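Local coordinates for protein serpin (Taeniopygia guttata, PDB 5HGC) that probably acts as a serpin-family inhibitor of serine proteases and binds cortisol in this structure, at residues M205-E219 against K259-F273. Residues are numbered along the deposited sequence; the frame is centred on the assembly and turned at random.
Sequences MMYQMGRFDFYFDEE and KWSDHLFQRFMNLYF. With HCY ((11alpha,14beta)-11,17,21-trihydroxypregn-4-ene-3,20-dione), chain B.
Antiparallel strand pairing makes this contact where sheets B and C of the serpin fold meet: 205-209 and 211-217 both pair with 265-273, the start of strand 265-283, round the corner that 205-219 turns at Gly210. Five hydrogen-bonded pairs, from Met206-Phe273 to Phe214-Phe265, tie the backbones. At the bend, Gly210 N reaches Met269 O at 3.0 Å, and one face of the Phe268 ring lies over Gly210 N.

On one face, Tyr207 and Tyr272 meet obliquely, planes 46° apart, with Tyr207 CD1 3.3 Å from Tyr272 CZ. The Tyr207 hydroxyl donates to Asn270 OD1 at 2.6 Å. On the other face, Leu271 CD2 sits over the Phe212 ring and Met269 CG meets its rim, 3.5 Å from Phe212 CD2. Arg267 lies over one face of the Phe214 ring: CG is anti to the backbone N (chi1 -159°) and the chain extended, putting Arg267 CZ 4.4 Å from the Phe214 ring centroid (cation-pi), while the Phe214 edge points at the face of Phe265.

Past the last strand pair, the end of 211-217 meets helix 259-263: His263 CB lies over one face of the Tyr215 ring. Asp217 OD2 takes a nearly straight bond from Trp260 NE1 (3.1 Å, 171°), from above the carboxylate plane, and a weak, 3.3 Å salt bridge from Lys259 NZ. The helix also offers Ser261 OG to cortisol O2 (3.0 Å), and Asp213 is salt-bridged to pocket residue Arg226. This is the serpin passage from sheet C (205-209) to sheet B (211-217), 265-273 pairing with both and helix 259-263 leading in beside the steroid.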
ATOM      1  N   MET A 205      17.904   8.188 -14.143  1.00 42.70           N
ATOM      2  CA  MET A 205      17.548   9.305 -13.282  1.00 35.53           C
ATOM      3  C   MET A 205      16.808  10.366 -14.098  1.00 34.54           C
ATOM      4  O   MET A 205      17.347  10.905 -15.059  1.00 33.32           O
ATOM      5  CB  MET A 205      18.813   9.846 -12.657  1.00 35.12           C
ATOM      6  CG  MET A 205      18.582  10.882 -11.593  1.00 37.21           C
ATOM      7  SD  MET A 205      17.924  10.158 -10.091  1.00 37.52           S
ATOM      8  CE  MET A 205      19.277   9.254  -9.312  1.00 34.30           C
ATOM      9  N   MET A 206      15.534  10.589 -13.758  1.00 31.91           N
ATOM     10  CA  MET A 206      14.703  11.547 -14.471  1.00 30.49           C
ATOM     11  C   MET A 206      15.039  12.906 -13.919  1.00 30.71           C
ATOM     12  O   MET A 206      15.621  12.993 -12.825  1.00 32.34           O
ATOM     13  CB  MET A 206      13.239  11.276 -14.247  1.00 29.17           C
ATOM     14  CG  MET A 206      12.836   9.835 -14.443  1.00 32.52           C
ATOM     15  SD  MET A 206      11.042   9.703 -14.330  1.00 35.27           S
ATOM     16  CE  MET A 206      10.688   9.672 -12.554  1.00 28.43           C
ATOM     17  N   TYR A 207      14.684  13.947 -14.678  1.00 29.59           N
ATOM     18  CA  TYR A 207      15.046  15.325 -14.397  1.00 28.02           C
ATOM     19  C   TYR A 207      13.921  16.229 -14.773  1.00 30.55           C
ATOM     20  O   TYR A 207      13.291  16.103 -15.851  1.00 33.89           O
ATOM     21  CB  TYR A 207      16.310  15.783 -15.176  1.00 29.53           C
ATOM     22  CG  TYR A 207      16.541  17.274 -15.027  1.00 31.33           C
ATOM     23  CD1 TYR A 207      17.082  17.793 -13.840  1.00 29.34           C
ATOM     24  CD2 TYR A 207      16.160  18.194 -16.055  1.00 34.62           C
ATOM     25  CE1 TYR A 207      17.275  19.149 -13.663  1.00 30.73           C
ATOM     26  CE2 TYR A 207      16.344  19.577 -15.889  1.00 34.36           C
ATOM     27  CZ  TYR A 207      16.903  20.052 -14.678  1.00 34.47           C
ATOM     28  OH  TYR A 207      17.044  21.419 -14.429  1.00 30.27           O
ATOM     29  N   GLN A 208      13.726  17.208 -13.913  1.00 32.19           N
ATOM     30  CA  GLN A 208      12.761  18.247 -14.161  1.00 33.55           C
ATOM     31  C   GLN A 208      13.161  19.500 -13.366  1.00 32.61           C
ATOM     32  O   GLN A 208      13.689  19.417 -12.244  1.00 33.39           O
ATOM     33  CB  GLN A 208      11.427  17.704 -13.698  1.00 33.13           C
ATOM     34  CG  GLN A 208      10.227  18.425 -14.210  1.00 38.05           C
ATOM     35  CD  GLN A 208       8.988  18.076 -13.419  1.00 41.10           C
ATOM     36  OE1 GLN A 208       8.110  18.924 -13.317  1.00 50.35           O
ATOM     37  NE2 GLN A 208       8.903  16.841 -12.838  1.00 35.83           N
ATOM     38  N   MET A 209      12.903  20.664 -13.938  1.00 35.37           N
ATOM     39  CA  MET A 209      13.128  21.935 -13.222  1.00 34.56           C
ATOM     40  C   MET A 209      11.805  22.668 -13.021  1.00 33.16           C
ATOM     41  O   MET A 209      11.060  22.810 -13.965  1.00 35.44           O
ATOM     42  CB  MET A 209      14.103  22.778 -14.026  1.00 36.98           C
ATOM     43  CG  MET A 209      14.575  24.045 -13.323  1.00 44.86           C
ATOM     44  SD  MET A 209      15.722  25.083 -14.268  1.00 44.85           S
ATOM     45  CE  MET A 209      14.728  25.539 -15.719  1.00 37.69           C
ATOM     46  N   GLY A 210      11.476  23.111 -11.809  1.00 31.70           N
ATOM     47  CA  GLY A 210      10.205  23.787 -11.618  1.00 28.29           C
ATOM     48  C   GLY A 210       9.867  23.910 -10.166  1.00 30.74           C
ATOM     49  O   GLY A 210      10.683  23.569  -9.348  1.00 34.58           O
ATOM     50  N   ARG A 211       8.685  24.435  -9.848  1.00 31.42           N
ATOM     51  CA  ARG A 211       8.266  24.653  -8.464  1.00 34.55           C
ATOM     52  C   ARG A 211       7.585  23.398  -7.875  1.00 35.72           C
ATOM     53  O   ARG A 211       6.563  22.955  -8.395  1.00 37.64           O
ATOM     54  CB  ARG A 211       7.335  25.868  -8.356  1.00 33.34           C
ATOM     55  CG  ARG A 211       8.002  27.189  -8.690  1.00 36.39           C
ATOM     56  CD  ARG A 211       7.029  28.336  -8.899  1.00 36.79           C
ATOM     57  NE  ARG A 211       6.430  28.664  -7.626  1.00 40.68           N
ATOM     58  CZ  ARG A 211       5.117  28.634  -7.371  1.00 46.25           C
ATOM     59  NH1 ARG A 211       4.245  28.331  -8.348  1.00 39.76           N
ATOM     60  NH2 ARG A 211       4.671  28.946  -6.138  1.00 42.14           N
ATOM     61  N   PHE A 212       8.151  22.829  -6.806  1.00 31.63           N
ATOM     62  CA  PHE A 212       7.571  21.676  -6.154  1.00 26.76           C
ATOM     63  C   PHE A 212       7.403  21.890  -4.662  1.00 30.02           C
ATOM     64  O   PHE A 212       8.206  22.608  -4.034  1.00 33.47           O
ATOM     65  CB  PHE A 212       8.465  20.483  -6.392  1.00 26.74           C
ATOM     66  CG  PHE A 212       8.784  20.258  -7.831  1.00 29.14           C
ATOM     67  CD1 PHE A 212       7.791  19.852  -8.735  1.00 30.74           C
ATOM     68  CD2 PHE A 212      10.072  20.447  -8.297  1.00 29.12           C
ATOM     69  CE1 PHE A 212       8.102  19.657 -10.086  1.00 34.00           C
ATOM     70  CE2 PHE A 212      10.401  20.221  -9.638  1.00 32.30           C
ATOM     71  CZ  PHE A 212       9.414  19.849 -10.544  1.00 31.71           C
ATOM     72  N   ASP A 213       6.402  21.229  -4.077  1.00 29.18           N
ATOM     73  CA  ASP A 213       6.210  21.239  -2.656  1.00 29.45           C
ATOM     74  C   ASP A 213       7.451  20.665  -2.043  1.00 30.38           C
ATOM     75  O   ASP A 213       7.992  19.650  -2.512  1.00 32.93           O
ATOM     76  CB  ASP A 213       4.941  20.485  -2.270  1.00 33.69           C
ATOM     77  CG  ASP A 213       3.653  21.280  -2.630  1.00 37.12           C
ATOM     78  OD1 ASP A 213       3.738  22.372  -3.258  1.00 43.34           O
ATOM     79  OD2 ASP A 213       2.533  20.828  -2.308  1.00 39.18           O
ATOM     80  N   PHE A 214       7.944  21.377  -1.038  1.00 29.58           N
ATOM     81  CA  PHE A 214       9.215  21.065  -0.415  1.00 27.65           C
ATOM     82  C   PHE A 214       9.152  21.346   1.073  1.00 27.60           C
ATOM     83  O   PHE A 214       8.451  22.275   1.505  1.00 30.89           O
ATOM     84  CB  PHE A 214      10.304  21.907  -1.056  1.00 27.80           C
ATOM     85  CG  PHE A 214      11.630  21.759  -0.398  1.00 26.84           C
ATOM     86  CD1 PHE A 214      11.991  22.585   0.719  1.00 28.67           C
ATOM     87  CD2 PHE A 214      12.536  20.799  -0.856  1.00 27.57           C
ATOM     88  CE1 PHE A 214      13.210  22.400   1.378  1.00 28.49           C
ATOM     89  CE2 PHE A 214      13.781  20.634  -0.218  1.00 28.62           C
ATOM     90  CZ  PHE A 214      14.120  21.416   0.889  1.00 28.43           C
ATOM     91  N   TYR A 215       9.883  20.553   1.857  1.00 26.78           N
ATOM     92  CA  TYR A 215      10.081  20.832   3.272  1.00 26.87           C
ATOM     93  C   TYR A 215      11.275  20.076   3.748  1.00 28.64           C
ATOM     94  O   TYR A 215      11.451  18.940   3.332  1.00 30.32           O
ATOM     95  CB  TYR A 215       8.870  20.395   4.089  1.00 29.09           C
ATOM     96  CG  TYR A 215       9.045  20.603   5.584  1.00 33.06           C
ATOM     97  CD1 TYR A 215       9.130  21.897   6.136  1.00 30.41           C
ATOM     98  CD2 TYR A 215       9.148  19.501   6.452  1.00 34.61           C
ATOM     99  CE1 TYR A 215       9.309  22.080   7.496  1.00 31.29           C
ATOM    100  CE2 TYR A 215       9.328  19.696   7.802  1.00 34.67           C
ATOM    101  CZ  TYR A 215       9.400  20.986   8.309  1.00 33.54           C
ATOM    102  OH  TYR A 215       9.572  21.162   9.651  1.00 37.97           O
ATOM    103  N   PHE A 216      12.098  20.699   4.602  1.00 31.38           N
ATOM    104  CA  PHE A 216      13.215  20.024   5.262  1.00 34.73           C
ATOM    105  C   PHE A 216      12.848  19.919   6.725  1.00 37.28           C
ATOM    106  O   PHE A 216      12.545  20.954   7.276  1.00 44.30           O
ATOM    107  CB  PHE A 216      14.519  20.852   5.069  1.00 39.94           C
ATOM    108  CG  PHE A 216      15.771  20.182   5.643  1.00 50.07           C
ATOM    109  CD1 PHE A 216      16.455  19.156   4.925  1.00 53.90           C
ATOM    110  CD2 PHE A 216      16.272  20.536   6.925  1.00 48.44           C
ATOM    111  CE1 PHE A 216      17.603  18.499   5.463  1.00 50.99           C
ATOM    112  CE2 PHE A 216      17.406  19.887   7.446  1.00 49.08           C
ATOM    113  CZ  PHE A 216      18.069  18.870   6.716  1.00 48.08           C
ATOM    114  N   ASP A 217      12.813  18.735   7.378  1.00 40.72           N
ATOM    115  CA  ASP A 217      12.958  18.792   8.880  1.00 49.64           C
ATOM    116  C   ASP A 217      14.316  18.485   9.421  1.00 49.15           C
ATOM    117  O   ASP A 217      14.945  17.478   9.017  1.00 37.85           O
ATOM    118  CB  ASP A 217      11.875  18.105   9.746  1.00 56.30           C
ATOM    119  CG  ASP A 217      11.656  16.705   9.408  1.00 54.61           C
ATOM    120  OD1 ASP A 217      12.313  16.282   8.449  1.00 73.26           O
ATOM    121  OD2 ASP A 217      10.793  16.043  10.057  1.00 48.73           O
ATOM    122  N   GLU A 218      14.745  19.353  10.355  1.00 51.49           N
ATOM    123  CA  GLU A 218      16.032  19.152  11.027  1.00 61.62           C
ATOM    124  C   GLU A 218      15.916  17.972  11.961  1.00 57.63           C
ATOM    125  O   GLU A 218      16.749  17.066  11.879  1.00 68.64           O
ATOM    126  CB  GLU A 218      16.571  20.386  11.780  1.00 71.08           C
ATOM    127  CG  GLU A 218      16.996  21.552  10.908  1.00 77.47           C
ATOM    128  CD  GLU A 218      15.866  22.553  10.730  1.00 84.70           C
ATOM    129  OE1 GLU A 218      14.685  22.127  10.789  1.00 93.40           O
ATOM    130  OE2 GLU A 218      16.146  23.765  10.540  1.00 84.65           O
ATOM    131  N   GLU A 219      14.881  17.974  12.813  1.00 52.88           N
ATOM    132  CA  GLU A 219      14.563  16.842  13.710  1.00 52.69           C
ATOM    133  C   GLU A 219      14.804  15.497  13.023  1.00 52.53           C
ATOM    134  O   GLU A 219      15.467  14.619  13.597  1.00 50.83           O
ATOM    135  CB  GLU A 219      13.104  16.869  14.164  1.00 65.17           C
ATOM    136  CG  GLU A 219      12.567  18.186  14.696  1.00 83.90           C
ATOM    137  CD  GLU A 219      11.545  17.968  15.810  1.00103.25           C
ATOM    138  OE1 GLU A 219      11.294  16.791  16.190  1.00 95.48           O
ATOM    139  OE2 GLU A 219      10.996  18.977  16.318  1.00115.49           O
ATOM    140  N   LYS A 259       2.714  17.067  10.021  1.00 35.22           N
ATOM    141  CA  LYS A 259       3.765  18.068  10.139  1.00 37.31           C
ATOM    142  C   LYS A 259       4.255  18.435   8.728  1.00 39.53           C
ATOM    143  O   LYS A 259       4.161  19.631   8.335  1.00 38.06           O
ATOM    144  CB  LYS A 259       4.933  17.557  10.990  1.00 38.75           C
ATOM    145  CG  LYS A 259       6.036  18.603  11.196  1.00 41.55           C
ATOM    146  CD  LYS A 259       7.057  18.195  12.241  1.00 40.35           C
ATOM    147  CE  LYS A 259       8.305  17.564  11.646  1.00 45.66           C
ATOM    148  NZ  LYS A 259       9.487  17.902  12.512  1.00 51.57           N
ATOM    149  N   TRP A 260       4.703  17.419   7.959  1.00 31.49           N
ATOM    150  CA  TRP A 260       5.199  17.687   6.614  1.00 28.21           C
ATOM    151  C   TRP A 260       4.203  18.476   5.746  1.00 29.50           C
ATOM    152  O   TRP A 260       4.520  19.551   5.180  1.00 27.43           O
ATOM    153  CB  TRP A 260       5.634  16.416   5.936  1.00 27.01           C
ATOM    154  CG  TRP A 260       6.844  15.755   6.589  1.00 26.64           C
ATOM    155  CD1 TRP A 260       7.736  16.328   7.471  1.00 28.05           C
ATOM    156  CD2 TRP A 260       7.294  14.406   6.384  1.00 25.12           C
ATOM    157  NE1 TRP A 260       8.706  15.407   7.843  1.00 27.69           N
ATOM    158  CE2 TRP A 260       8.469  14.225   7.191  1.00 25.99           C
ATOM    159  CE3 TRP A 260       6.822  13.329   5.603  1.00 23.41           C
ATOM    160  CZ2 TRP A 260       9.192  13.004   7.233  1.00 25.42           C
ATOM    161  CZ3 TRP A 260       7.516  12.087   5.658  1.00 24.73           C
ATOM    162  CH2 TRP A 260       8.694  11.941   6.477  1.00 27.63           C
ATOM    163  N   SER A 261       2.987  17.973   5.649  1.00 27.89           N
ATOM    164  CA  SER A 261       2.079  18.572   4.713  1.00 30.64           C
ATOM    165  C   SER A 261       1.629  19.973   5.182  1.00 34.25           C
ATOM    166  O   SER A 261       1.336  20.814   4.338  1.00 35.57           O
ATOM    167  CB  SER A 261       0.915  17.640   4.424  1.00 32.13           C
ATOM    168  OG  SER A 261       0.192  17.377   5.608  1.00 34.48           O
ATOM    169  N   ASP A 262       1.611  20.221   6.499  1.00 35.08           N
ATOM    170  CA  ASP A 262       1.315  21.541   7.039  1.00 38.30           C
ATOM    171  C   ASP A 262       2.368  22.559   6.616  1.00 38.97           C
ATOM    172  O   ASP A 262       2.029  23.717   6.393  1.00 38.25           O
ATOM    173  CB  ASP A 262       1.214  21.533   8.567  1.00 39.33           C
ATOM    174  CG  ASP A 262      -0.107  20.883   9.098  1.00 40.45           C
ATOM    175  OD1 ASP A 262      -1.113  20.756   8.369  1.00 40.33           O
ATOM    176  OD2 ASP A 262      -0.124  20.496  10.288  1.00 44.50           O
ATOM    177  N   HIS A 263       3.608  22.103   6.465  1.00 34.43           N
ATOM    178  CA  HIS A 263       4.740  22.969   6.170  1.00 34.57           C
ATOM    179  C   HIS A 263       5.347  22.938   4.757  1.00 33.55           C
ATOM    180  O   HIS A 263       6.358  23.591   4.512  1.00 37.17           O
ATOM    181  CB  HIS A 263       5.834  22.706   7.204  1.00 35.57           C
ATOM    182  CG  HIS A 263       5.425  23.063   8.593  1.00 46.42           C
ATOM    183  ND1 HIS A 263       5.349  22.136   9.609  1.00 44.50           N
ATOM    184  CD2 HIS A 263       5.016  24.245   9.121  1.00 48.73           C
ATOM    185  CE1 HIS A 263       4.922  22.731  10.706  1.00 52.96           C
ATOM    186  NE2 HIS A 263       4.696  24.006  10.430  1.00 52.20           N
ATOM    187  N   LEU A 264       4.777  22.180   3.832  1.00 33.25           N
ATOM    188  CA  LEU A 264       5.279  22.203   2.436  1.00 36.03           C
ATOM    189  C   LEU A 264       5.030  23.559   1.827  1.00 36.42           C
ATOM    190  O   LEU A 264       3.985  24.174   2.119  1.00 44.99           O
ATOM    191  CB  LEU A 264       4.577  21.166   1.556  1.00 30.62           C
ATOM    192  CG  LEU A 264       4.862  19.736   1.945  1.00 29.99           C
ATOM    193  CD1 LEU A 264       3.753  18.940   1.291  1.00 30.19           C
ATOM    194  CD2 LEU A 264       6.256  19.280   1.526  1.00 26.34           C
ATOM    195  N   PHE A 265       5.959  24.017   0.997  1.00 33.38           N
ATOM    196  CA  PHE A 265       5.815  25.288   0.248  1.00 31.00           C
ATOM    197  C   PHE A 265       6.442  25.031  -1.074  1.00 29.43           C
ATOM    198  O   PHE A 265       7.425  24.282  -1.152  1.00 26.99           O
ATOM    199  CB  PHE A 265       6.515  26.463   0.949  1.00 33.75           C
ATOM    200  CG  PHE A 265       8.009  26.232   1.257  1.00 43.91           C
ATOM    201  CD1 PHE A 265       8.431  25.487   2.433  1.00 49.07           C
ATOM    202  CD2 PHE A 265       9.031  26.792   0.415  1.00 46.28           C
ATOM    203  CE1 PHE A 265       9.810  25.297   2.725  1.00 48.96           C
ATOM    204  CE2 PHE A 265      10.401  26.595   0.710  1.00 43.86           C
ATOM    205  CZ  PHE A 265      10.789  25.848   1.857  1.00 47.64           C
ATOM    206  N   GLN A 266       5.865  25.619  -2.120  1.00 32.52           N
ATOM    207  CA  GLN A 266       6.422  25.536  -3.483  1.00 33.14           C
ATOM    208  C   GLN A 266       7.775  26.236  -3.530  1.00 32.66           C
ATOM    209  O   GLN A 266       7.888  27.363  -3.073  1.00 33.74           O
ATOM    210  CB  GLN A 266       5.465  26.155  -4.492  1.00 36.56           C
ATOM    211  CG  GLN A 266       4.118  25.455  -4.570  1.00 43.04           C
ATOM    212  CD  GLN A 266       3.790  24.913  -5.935  1.00 51.47           C
ATOM    213  OE1 GLN A 266       3.213  25.629  -6.747  1.00 57.97           O
ATOM    214  NE2 GLN A 266       4.126  23.634  -6.194  1.00 51.32           N
ATOM    215  N   ARG A 267       8.795  25.518  -4.011  1.00 31.48           N
ATOM    216  CA  ARG A 267      10.157  25.991  -4.156  1.00 29.94           C
ATOM    217  C   ARG A 267      10.622  25.636  -5.564  1.00 29.09           C
ATOM    218  O   ARG A 267      10.476  24.502  -6.022  1.00 27.95           O
ATOM    219  CB  ARG A 267      11.024  25.278  -3.134  1.00 33.13           C
ATOM    220  CG  ARG A 267      12.343  25.943  -2.769  1.00 38.37           C
ATOM    221  CD  ARG A 267      13.097  25.053  -1.813  1.00 43.03           C
ATOM    222  NE  ARG A 267      14.347  25.638  -1.302  1.00 60.21           N
ATOM    223  CZ  ARG A 267      15.469  24.943  -1.022  1.00 63.11           C
ATOM    224  NH1 ARG A 267      15.557  23.617  -1.228  1.00 58.36           N
ATOM    225  NH2 ARG A 267      16.534  25.586  -0.563  1.00 61.88           N
ATOM    226  N   PHE A 268      11.152  26.609  -6.291  1.00 27.91           N
ATOM    227  CA  PHE A 268      11.747  26.309  -7.594  1.00 25.20           C
ATOM    228  C   PHE A 268      13.102  25.572  -7.413  1.00 27.19           C
ATOM    229  O   PHE A 268      13.933  25.933  -6.547  1.00 26.14           O
ATOM    230  CB  PHE A 268      11.903  27.589  -8.368  1.00 23.45           C
ATOM    231  CG  PHE A 268      12.333  27.394  -9.778  1.00 22.57           C
ATOM    232  CD1 PHE A 268      11.371  27.241 -10.793  1.00 25.10           C
ATOM    233  CD2 PHE A 268      13.689  27.374 -10.107  1.00 21.48           C
ATOM    234  CE1 PHE A 268      11.771  27.077 -12.136  1.00 28.60           C
ATOM    235  CE2 PHE A 268      14.104  27.202 -11.410  1.00 24.58           C
ATOM    236  CZ  PHE A 268      13.150  27.046 -12.441  1.00 26.70           C
ATOM    237  N   MET A 269      13.297  24.502  -8.189  1.00 27.87           N
ATOM    238  CA  MET A 269      14.423  23.575  -7.989  1.00 27.64           C
ATOM    239  C   MET A 269      14.716  22.691  -9.173  1.00 27.79           C
ATOM    240  O   MET A 269      13.870  22.512 -10.087  1.00 30.10           O
ATOM    241  CB  MET A 269      14.202  22.679  -6.765  1.00 27.41           C
ATOM    242  CG  MET A 269      13.044  21.713  -6.892  1.00 33.47           C
ATOM    243  SD  MET A 269      12.757  20.661  -5.451  1.00 40.12           S
ATOM    244  CE  MET A 269      11.884  21.802  -4.392  1.00 30.03           C
ATOM    245  N   ASN A 270      15.899  22.104  -9.112  1.00 24.53           N
ATOM    246  CA  ASN A 270      16.280  21.041  -9.998  1.00 26.30           C
ATOM    247  C   ASN A 270      16.016  19.755  -9.274  1.00 28.42           C
ATOM    248  O   ASN A 270      16.511  19.570  -8.127  1.00 30.12           O
ATOM    249  CB  ASN A 270      17.750  21.170 -10.303  1.00 25.69           C
ATOM    250  CG  ASN A 270      18.016  22.421 -11.092  1.00 28.09           C
ATOM    251  OD1 ASN A 270      17.437  22.607 -12.167  1.00 27.74           O
ATOM    252  ND2 ASN A 270      18.786  23.336 -10.520  1.00 26.36           N
ATOM    253  N   LEU A 271      15.203  18.906  -9.915  1.00 27.92           N
ATOM    254  CA  LEU A 271      14.729  17.661  -9.300  1.00 30.81           C
ATOM    255  C   LEU A 271      15.204  16.503 -10.136  1.00 32.71           C
ATOM    256  O   LEU A 271      14.984  16.474 -11.370  1.00 32.07           O
ATOM    257  CB  LEU A 271      13.208  17.624  -9.096  1.00 30.00           C
ATOM    258  CG  LEU A 271      12.676  16.423  -8.296  1.00 32.83           C
ATOM    259  CD1 LEU A 271      13.213  16.279  -6.866  1.00 28.41           C
ATOM    260  CD2 LEU A 271      11.142  16.474  -8.306  1.00 32.85           C
ATOM    261  N   TYR A 272      15.890  15.595  -9.445  1.00 28.50           N
ATOM    262  CA  TYR A 272      16.372  14.385 -10.011  1.00 29.41           C
ATOM    263  C   TYR A 272      15.722  13.247  -9.256  1.00 27.64           C
ATOM    264  O   TYR A 272      15.814  13.150  -8.019  1.00 28.17           O
ATOM    265  CB  TYR A 272      17.894  14.303  -9.909  1.00 32.32           C
ATOM    266  CG  TYR A 272      18.616  15.234 -10.839  1.00 36.63           C
ATOM    267  CD1 TYR A 272      18.941  14.840 -12.144  1.00 39.00           C
ATOM    268  CD2 TYR A 272      18.993  16.509 -10.415  1.00 35.84           C
ATOM    269  CE1 TYR A 272      19.606  15.697 -13.008  1.00 39.19           C
ATOM    270  CE2 TYR A 272      19.658  17.366 -11.263  1.00 37.40           C
ATOM    271  CZ  TYR A 272      19.961  16.956 -12.554  1.00 41.27           C
ATOM    272  OH  TYR A 272      20.586  17.835 -13.398  1.00 47.75           O
ATOM    273  N   PHE A 273      15.054  12.383 -10.003  1.00 28.35           N
ATOM    274  CA  PHE A 273      14.281  11.301  -9.395  1.00 28.73           C
ATOM    275  C   PHE A 273      14.330  10.070 -10.260  1.00 25.76           C
ATOM    276  O   PHE A 273      14.151  10.188 -11.442  1.00 29.67           O
ATOM    277  CB  PHE A 273      12.838  11.715  -9.126  1.00 26.66           C
ATOM    278  CG  PHE A 273      12.118  10.749  -8.250  1.00 26.84           C
ATOM    279  CD1 PHE A 273      12.456  10.634  -6.912  1.00 25.47           C
ATOM    280  CD2 PHE A 273      11.147   9.903  -8.776  1.00 28.26           C
ATOM    281  CE1 PHE A 273      11.823   9.728  -6.081  1.00 26.00           C
ATOM    282  CE2 PHE A 273      10.497   8.965  -7.958  1.00 31.16           C
ATOM    283  CZ  PHE A 273      10.836   8.879  -6.600  1.00 31.20           C
TER
HETATM  284  C1  HCY B 501      -3.549  13.883   8.714  1.00 32.05           C
HETATM  285  C2  HCY B 501      -3.826  13.309  10.101  1.00 35.05           C
HETATM  286  C3  HCY B 501      -4.442  11.930  10.030  1.00 37.34           C
HETATM  287  C4  HCY B 501      -4.417  11.154   8.768  1.00 33.61           C
HETATM  288  C5  HCY B 501      -3.571  11.504   7.792  1.00 31.94           C
HETATM  289  C6  HCY B 501      -3.204  10.483   6.737  1.00 32.07           C
HETATM  290  C7  HCY B 501      -3.317  11.110   5.329  1.00 32.96           C
HETATM  291  C8  HCY B 501      -2.744  12.523   5.173  1.00 28.27           C
HETATM  292  C9  HCY B 501      -3.279  13.439   6.296  1.00 31.71           C
HETATM  293  C10 HCY B 501      -2.960  12.898   7.708  1.00 33.16           C
HETATM  294  C12 HCY B 501      -3.223  15.494   4.636  1.00 29.51           C
HETATM  295  C11 HCY B 501      -3.011  14.969   6.073  1.00 33.73           C
HETATM  296  C13 HCY B 501      -2.613  14.531   3.572  1.00 32.16           C
HETATM  297  C14 HCY B 501      -3.143  13.121   3.842  1.00 27.26           C
HETATM  298  C15 HCY B 501      -2.931  12.372   2.548  1.00 28.51           C
HETATM  299  C16 HCY B 501      -3.115  13.405   1.444  1.00 30.90           C
HETATM  300  C17 HCY B 501      -3.131  14.792   2.134  1.00 35.05           C
HETATM  301  C18 HCY B 501      -1.057  14.560   3.533  1.00 28.93           C
HETATM  302  C19 HCY B 501      -1.458  12.709   8.013  1.00 35.00           C
HETATM  303  C20 HCY B 501      -2.387  15.854   1.345  1.00 38.23           C
HETATM  304  C21 HCY B 501      -2.861  17.293   1.357  1.00 37.33           C
HETATM  305  O1  HCY B 501      -4.900  11.440  11.043  1.00 41.86           O
HETATM  306  O2  HCY B 501      -1.632  15.125   6.421  1.00 37.22           O
HETATM  307  O3  HCY B 501      -4.486  15.296   2.157  1.00 37.09           O
HETATM  308  O4  HCY B 501      -1.396  15.569   0.690  1.00 40.15           O
HETATM  309  O5  HCY B 501      -1.646  18.040   1.388  1.00 45.83           O
HETATM  310  O   HOH W   1       7.717  29.306  -5.619  1.00 50.63           O